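Side-chain contacts in N-acetyl-beta-D glucosaminidase (Rhizomucor miehei CAU432, PDB 4ZM6), which probably hydrolyses terminal beta-linked N-acetylglucosamine through a glycoside hydrolase family 3 domain and acetylates glucosamine from acetyl-CoA in a GCN5-related acetyltransferase region: residues Val510-Phe514 / Gly515-Thr519; Ala361-Ser364 / Lys365-Asp369; Tyr95-Asn99 / Met100-Ala104. All coordinates share one frame; numbering follows the deposited sequence.

Contact 1. Residues Val510-Phe514 / Gly515-Thr519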
# COMPACT_ATOMS: atom_id res chain seq x y z
N VAL A 510 -31.71 -3.98 22.32
CA VAL A 510 -33.16 -4.15 22.48
C VAL A 510 -33.91 -3.44 21.35
O VAL A 510 -34.84 -4.01 20.77
CB VAL A 510 -33.63 -3.64 23.85
CG1 VAL A 510 -35.15 -3.55 23.89
CG2 VAL A 510 -33.12 -4.56 24.94
N ARG A 511 -33.51 -2.22 21.04
CA ARG A 511 -34.09 -1.48 19.91
C ARG A 511 -34.04 -2.30 18.62
O ARG A 511 -35.01 -2.32 17.85
CB ARG A 511 -33.37 -0.15 19.70
CG ARG A 511 -33.48 0.80 20.87
CD ARG A 511 -33.09 2.21 20.47
NE ARG A 511 -34.16 2.83 19.68
CZ ARG A 511 -33.99 3.84 18.83
NH1 ARG A 511 -32.78 4.37 18.62
NH2 ARG A 511 -35.04 4.32 18.17
N LEU A 512 -32.92 -2.97 18.40
CA LEU A 512 -32.73 -3.82 17.23
C LEU A 512 -33.68 -5.01 17.26
O LEU A 512 -34.30 -5.34 16.25
CB LEU A 512 -31.28 -4.33 17.16
CG LEU A 512 -30.60 -4.33 15.79
CD1 LEU A 512 -29.30 -5.11 15.88
CD2 LEU A 512 -31.49 -4.89 14.70
N ILE A 513 -33.79 -5.64 18.43
CA ILE A 513 -34.65 -6.81 18.61
C ILE A 513 -36.12 -6.49 18.36
O ILE A 513 -36.83 -7.27 17.72
CB ILE A 513 -34.43 -7.45 20.01
CG1 ILE A 513 -33.07 -8.18 20.03
CG2 ILE A 513 -35.54 -8.44 20.36
CD1 ILE A 513 -32.57 -8.51 21.42
N PHE A 514 -36.58 -5.33 18.83
CA PHE A 514 -37.96 -4.90 18.59
C PHE A 514 -38.15 -4.13 17.27
O PHE A 514 -39.22 -3.57 17.03
CB PHE A 514 -38.48 -4.08 19.78
CG PHE A 514 -38.75 -4.92 20.98
CD1 PHE A 514 -37.73 -5.26 21.85
CD2 PHE A 514 -40.03 -5.42 21.23
CE1 PHE A 514 -37.97 -6.05 22.95
CE2 PHE A 514 -40.27 -6.21 22.34
CZ PHE A 514 -39.24 -6.53 23.20
N GLY A 515 -37.13 -4.10 16.42
CA GLY A 515 -37.27 -3.52 15.09
C GLY A 515 -37.39 -2.01 15.03
O GLY A 515 -37.83 -1.47 14.01
N GLU A 516 -37.00 -1.33 16.09
CA GLU A 516 -37.04 0.13 16.13
C GLU A 516 -35.89 0.70 15.32
O GLU A 516 -35.96 1.81 14.82
CB GLU A 516 -36.91 0.63 17.57
CG GLU A 516 -38.06 0.21 18.47
CD GLU A 516 -37.85 0.64 19.91
OE1 GLU A 516 -38.67 0.24 20.76
OE2 GLU A 516 -36.88 1.38 20.17
N ILE A 517 -34.82 -0.08 15.24
CA ILE A 517 -33.58 0.34 14.60
C ILE A 517 -33.20 -0.79 13.66
O ILE A 517 -33.74 -1.89 13.78
CB ILE A 517 -32.52 0.65 15.70
CG1 ILE A 517 -31.90 2.03 15.46
CG2 ILE A 517 -31.44 -0.43 15.82
CD1 ILE A 517 -32.89 3.17 15.60
N GLU A 518 -32.31 -0.53 12.72
CA GLU A 518 -31.90 -1.58 11.79
C GLU A 518 -30.38 -1.71 11.76
O GLU A 518 -29.66 -0.72 11.73
CB GLU A 518 -32.48 -1.32 10.40
CG GLU A 518 -33.04 -2.57 9.73
CD GLU A 518 -34.15 -2.27 8.73
OE1 GLU A 518 -35.01 -1.40 8.99
OE2 GLU A 518 -34.18 -2.94 7.67
N THR A 519 -29.91 -2.95 11.79
CA THR A 519 -28.46 -3.21 11.81
C THR A 519 -27.77 -2.56 10.60
O THR A 519 -28.08 -2.86 9.45
CB THR A 519 -28.13 -4.74 11.88
OG1 THR A 519 -26.73 -4.93 11.70
CG2 THR A 519 -28.88 -5.55 10.82
O HOH W 1 -34.41 -4.58 13.30
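A Schellman motif ends helix 503-513, joining Glu516 N to Arg511 O (2.8 Å) and Gly515 N to Leu512 O (3.1 Å). Gly515, at positive phi (71°), is the C-prime residue that reverses the backbone. One water bridges Leu512 O and Ile517 O, donating to both.

Arg511 and Glu516, which supply the carbonyl and the amide of the outer bond, also meet through their side chains. These cross at about a right angle. The arginine chain bends at chi3 (75°), which brings Arg511 NE to Glu516 OE2 (3.1 Å) in a nearly straight salt bridge. The oxygen lies in the guanidinium plane, although the guanidinium and carboxylate planes are turned 60° apart. Each charge has a second partner: Arg511 NH1 pairs with Asp369 and Glu516 OE1 with Arg422 of helix 413-422, so the helix end is tied into a chain of alternating charges.

One residue on from Arg511, Leu512 rests its CG 4.0 Å from Ile517 CG2, while its CD1 branch reaches Thr519 CB at 4.2 Å. Leu512 also packs on Val374 of strand 373-377. The CG1-CD1 branch of Ile517 places its methyl over one guanidinium face, offset toward the rim, with Ile517 CD1 3.3 Å from Arg511 NH1.

Contact 2. Residues Ala361-Ser364 / Lys365-Asp369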
# COMPACT_ATOMS: atom_id res chain seq x y z
N ALA A 361 -23.74 12.90 25.55
CA ALA A 361 -24.86 11.99 25.79
C ALA A 361 -25.61 11.72 24.50
O ALA A 361 -25.96 10.58 24.22
CB ALA A 361 -25.80 12.54 26.84
N THR A 362 -25.83 12.76 23.69
CA THR A 362 -26.60 12.60 22.46
C THR A 362 -25.74 11.95 21.37
O THR A 362 -26.28 11.35 20.43
CB THR A 362 -27.21 13.91 21.92
OG1 THR A 362 -26.23 14.63 21.17
CG2 THR A 362 -27.75 14.80 23.06
N LEU A 363 -24.42 12.06 21.49
CA LEU A 363 -23.51 11.34 20.62
C LEU A 363 -23.64 9.84 20.87
O LEU A 363 -23.74 9.05 19.94
CB LEU A 363 -22.06 11.80 20.84
CG LEU A 363 -20.98 11.20 19.92
CD1 LEU A 363 -21.19 11.61 18.47
CD2 LEU A 363 -19.59 11.60 20.39
N SER A 364 -23.63 9.47 22.15
CA SER A 364 -23.76 8.07 22.56
C SER A 364 -25.02 7.42 21.99
O SER A 364 -24.94 6.33 21.42
CB SER A 364 -23.75 7.96 24.08
OG SER A 364 -23.79 6.60 24.48
N LYS A 365 -26.17 8.07 22.15
CA LYS A 365 -27.43 7.57 21.58
C LYS A 365 -27.31 7.38 20.07
O LYS A 365 -27.71 6.34 19.54
CB LYS A 365 -28.61 8.52 21.86
CG LYS A 365 -29.27 8.37 23.22
CD LYS A 365 -28.63 9.25 24.28
CE LYS A 365 -29.47 9.34 25.55
NZ LYS A 365 -30.69 10.18 25.39
N GLU A 366 -26.76 8.40 19.41
CA GLU A 366 -26.63 8.40 17.95
C GLU A 366 -25.71 7.30 17.44
O GLU A 366 -26.03 6.62 16.46
CB GLU A 366 -26.13 9.76 17.46
CG GLU A 366 -27.20 10.85 17.48
CD GLU A 366 -26.66 12.26 17.29
OE1 GLU A 366 -25.42 12.46 17.35
OE2 GLU A 366 -27.48 13.17 17.09
N LEU A 367 -24.57 7.11 18.10
CA LEU A 367 -23.61 6.11 17.67
C LEU A 367 -24.11 4.70 17.93
O LEU A 367 -24.08 3.86 17.03
CB LEU A 367 -22.25 6.30 18.34
CG LEU A 367 -21.43 7.52 17.90
CD1 LEU A 367 -20.03 7.46 18.50
CD2 LEU A 367 -21.36 7.64 16.38
N TYR A 368 -24.57 4.44 19.15
CA TYR A 368 -24.93 3.07 19.55
C TYR A 368 -26.04 2.47 18.70
O TYR A 368 -26.11 1.25 18.57
CB TYR A 368 -25.27 2.99 21.04
CG TYR A 368 -24.05 2.84 21.93
CD1 TYR A 368 -23.33 1.65 21.97
CD2 TYR A 368 -23.61 3.89 22.74
CE1 TYR A 368 -22.21 1.51 22.78
CE2 TYR A 368 -22.50 3.76 23.56
CZ TYR A 368 -21.80 2.57 23.57
OH TYR A 368 -20.70 2.43 24.38
N ASP A 369 -26.90 3.29 18.11
CA ASP A 369 -27.91 2.80 17.15
C ASP A 369 -27.31 2.21 15.88
O ASP A 369 -27.99 1.51 15.12
CB ASP A 369 -28.87 3.93 16.75
CG ASP A 369 -29.82 4.33 17.86
OD1 ASP A 369 -29.86 3.66 18.91
OD2 ASP A 369 -30.56 5.32 17.67
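Four backbone hydrogen bonds carry Ala361-Ser364 into Lys365-Asp369 near the end of helix 357-368. They run from Lys365 N to Ala361 O, Glu366 N to Thr362 O, Leu367 N to Leu363 O (2.8 Å) and Tyr368 N to Ser364 O (3.0 Å), the regular i to i+4 pattern of an alpha helix.

Apolar contact is made by Leu363 and Leu367, one turn apart, whose side chains slant across each other with Leu363 CG 4.1 Å from Leu367 CD1. Leu363 reaches its neighbour because CG stands anti to the backbone N (chi1 -176°). Beyond this pair, Leu367 packs on Ala110 and Val114 of helix 108-125.

The polar and aromatic contact is between Ser364 and Tyr368. Ser364 OG lies in the ring plane at the edge of Tyr368, 3.2 Å from CD2, and gives its hydrogen bond elsewhere, to the backbone oxygen of Tyr95. Tyr368 OH is hydrogen-bonded to Glu500, outside this turn, while the ring itself packs on Pro504, Ala505 and Ala508 of helix 503-513.

Of the charged side chains, Lys365 bends at chi2 (90°) back over Ala361 O, while the extended Glu366 runs past Thr362 O. The helix is amphipathic: Ser364, Leu367 and Tyr368 are buried, whereas Thr362 and Lys365 are exposed. Glu366 OE2 forms a long, weak ion pair with Lys676, a residue that binds acetyl-CoA, and could add a weak electrostatic attraction to that lysine beside the cofactor.

Contact 3. Residues Tyr95-Asn99 / Met100-Ala104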
# COMPACT_ATOMS: atom_id res chain seq x y z
N TYR A 95 -20.75 6.91 28.55
CA TYR A 95 -20.50 5.65 27.85
C TYR A 95 -20.46 5.91 26.35
O TYR A 95 -21.47 6.24 25.74
CB TYR A 95 -21.60 4.62 28.14
CG TYR A 95 -21.56 4.01 29.53
CD1 TYR A 95 -20.63 3.03 29.84
CD2 TYR A 95 -22.45 4.41 30.52
CE1 TYR A 95 -20.58 2.47 31.11
CE2 TYR A 95 -22.41 3.86 31.79
CZ TYR A 95 -21.47 2.89 32.08
OH TYR A 95 -21.41 2.33 33.34
N LEU A 96 -19.28 5.77 25.75
CA LEU A 96 -19.16 5.83 24.29
C LEU A 96 -18.55 4.52 23.79
O LEU A 96 -17.80 3.87 24.52
CB LEU A 96 -18.30 7.03 23.87
CG LEU A 96 -18.88 8.41 24.23
CD1 LEU A 96 -17.79 9.47 24.18
CD2 LEU A 96 -20.05 8.77 23.33
N PRO A 97 -18.87 4.14 22.55
CA PRO A 97 -18.46 2.84 22.00
C PRO A 97 -16.98 2.50 22.18
O PRO A 97 -16.12 3.31 21.84
CB PRO A 97 -18.79 2.97 20.52
CG PRO A 97 -19.93 3.93 20.47
CD PRO A 97 -19.67 4.91 21.58
N GLY A 98 -16.71 1.31 22.71
CA GLY A 98 -15.36 0.77 22.79
C GLY A 98 -14.89 0.27 21.44
O GLY A 98 -15.61 0.36 20.45
N ASN A 99 -13.69 -0.30 21.42
CA ASN A 99 -13.02 -0.56 20.15
C ASN A 99 -13.78 -1.42 19.13
O ASN A 99 -14.16 -0.91 18.08
CB ASN A 99 -11.59 -1.08 20.39
CG ASN A 99 -10.59 0.04 20.67
OD1 ASN A 99 -10.96 1.15 21.07
ND2 ASN A 99 -9.31 -0.25 20.45
N MET A 100 -14.04 -2.69 19.41
CA MET A 100 -14.69 -3.53 18.40
C MET A 100 -16.07 -3.00 18.02
O MET A 100 -16.52 -3.17 16.89
CB MET A 100 -14.79 -5.00 18.83
CG MET A 100 -15.09 -5.94 17.66
SD MET A 100 -14.94 -7.70 18.03
CE MET A 100 -13.18 -7.84 18.34
N ALA A 101 -16.76 -2.36 18.96
CA ALA A 101 -18.02 -1.70 18.65
C ALA A 101 -17.79 -0.74 17.49
O ALA A 101 -18.46 -0.83 16.46
CB ALA A 101 -18.55 -0.95 19.87
N LEU A 102 -16.82 0.16 17.66
CA LEU A 102 -16.43 1.12 16.61
C LEU A 102 -16.00 0.42 15.32
O LEU A 102 -16.33 0.88 14.22
CB LEU A 102 -15.30 2.04 17.10
CG LEU A 102 -15.68 3.08 18.15
CD1 LEU A 102 -14.44 3.68 18.81
CD2 LEU A 102 -16.55 4.17 17.54
N GLY A 103 -15.25 -0.67 15.44
CA GLY A 103 -14.85 -1.46 14.27
C GLY A 103 -16.05 -1.95 13.48
O GLY A 103 -16.09 -1.83 12.25
N ALA A 104 -17.03 -2.49 14.19
CA ALA A 104 -18.27 -2.96 13.59
C ALA A 104 -19.05 -1.80 12.97
O ALA A 104 -19.65 -1.95 11.90
CB ALA A 104 -19.13 -3.66 14.63
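Pro97 sets its CB against Leu102, 3.9 Å from both Leu102 CG and Leu102 CD2. The same Pro97 CB is 4.0 Å from the Ala101 methyl, so one proline carbon fits against two successive side chains of the helix that starts just beyond it. Leu102 CG lies anti to its own carbonyl carbon (chi1 -71°), which turns the branched end back toward the incoming loop. There the Leu102 CD1 methyl comes to 3.5 Å from Pro97 O, while CD2 is the branch that, with CG, meets Pro97 CB. Leu102 also packs on Met161 and Gln165 of helix 155-171 and on Ala111 of helix 108-125, and Pro97 on Leu367 and Tyr368 of helix 357-368; the pair is therefore enclosed among three helices.

Beneath these side chains, the backbone begins its helical bonding. Leu102 N donates to Gly98 O at 3.0 Å and Gly103 N to Asn99 O at 2.9 Å, both nearly straight. The Ala101 methyl, CB, is 3.3 Å from Gly98 O. Asn99 directs its side chain away from this turn, toward Tyr151 and Gln165.

Gly98 has no side chain with which to cap the helix. Its own amide is held by the carboxylate of Glu500, and the backbone of Met100, in the first turn, is hydrogen-bonded to that of Val148. With glycine at the N-cap, Pro97 occupies the N' position and Leu102 the N4 position, and their apolar contact across the start of the helix fits a hydrophobic staple, here at the N-terminus of helix 99-105 in the family 3 N-terminal domain of the TIM-barrel clan.

Along the chain contact 3 comes first, then contact 2, then contact 1. The centres of contacts 2 and 3 lie 11 Å apart and those of contacts 1 and 2 14 Å apart; contacts 1 and 3 do not touch, their nearest atoms being about 8 Å apart. Helix 357-368 is the middle piece: its Ser364 and Tyr368 meet the loop leading into helix 99-105, and Asp369, just beyond it, meets the end of helix 503-513, so that helix and aspartate link loop 95-99 of the hydrolase domain to that helix end. The side chains of Glu518 in contact 1 (about 6 Å) and Glu366 in contact 2 (about 5 Å) approach the bound acetyl-CoA, placing this junction beside the acetyl-CoA pocket.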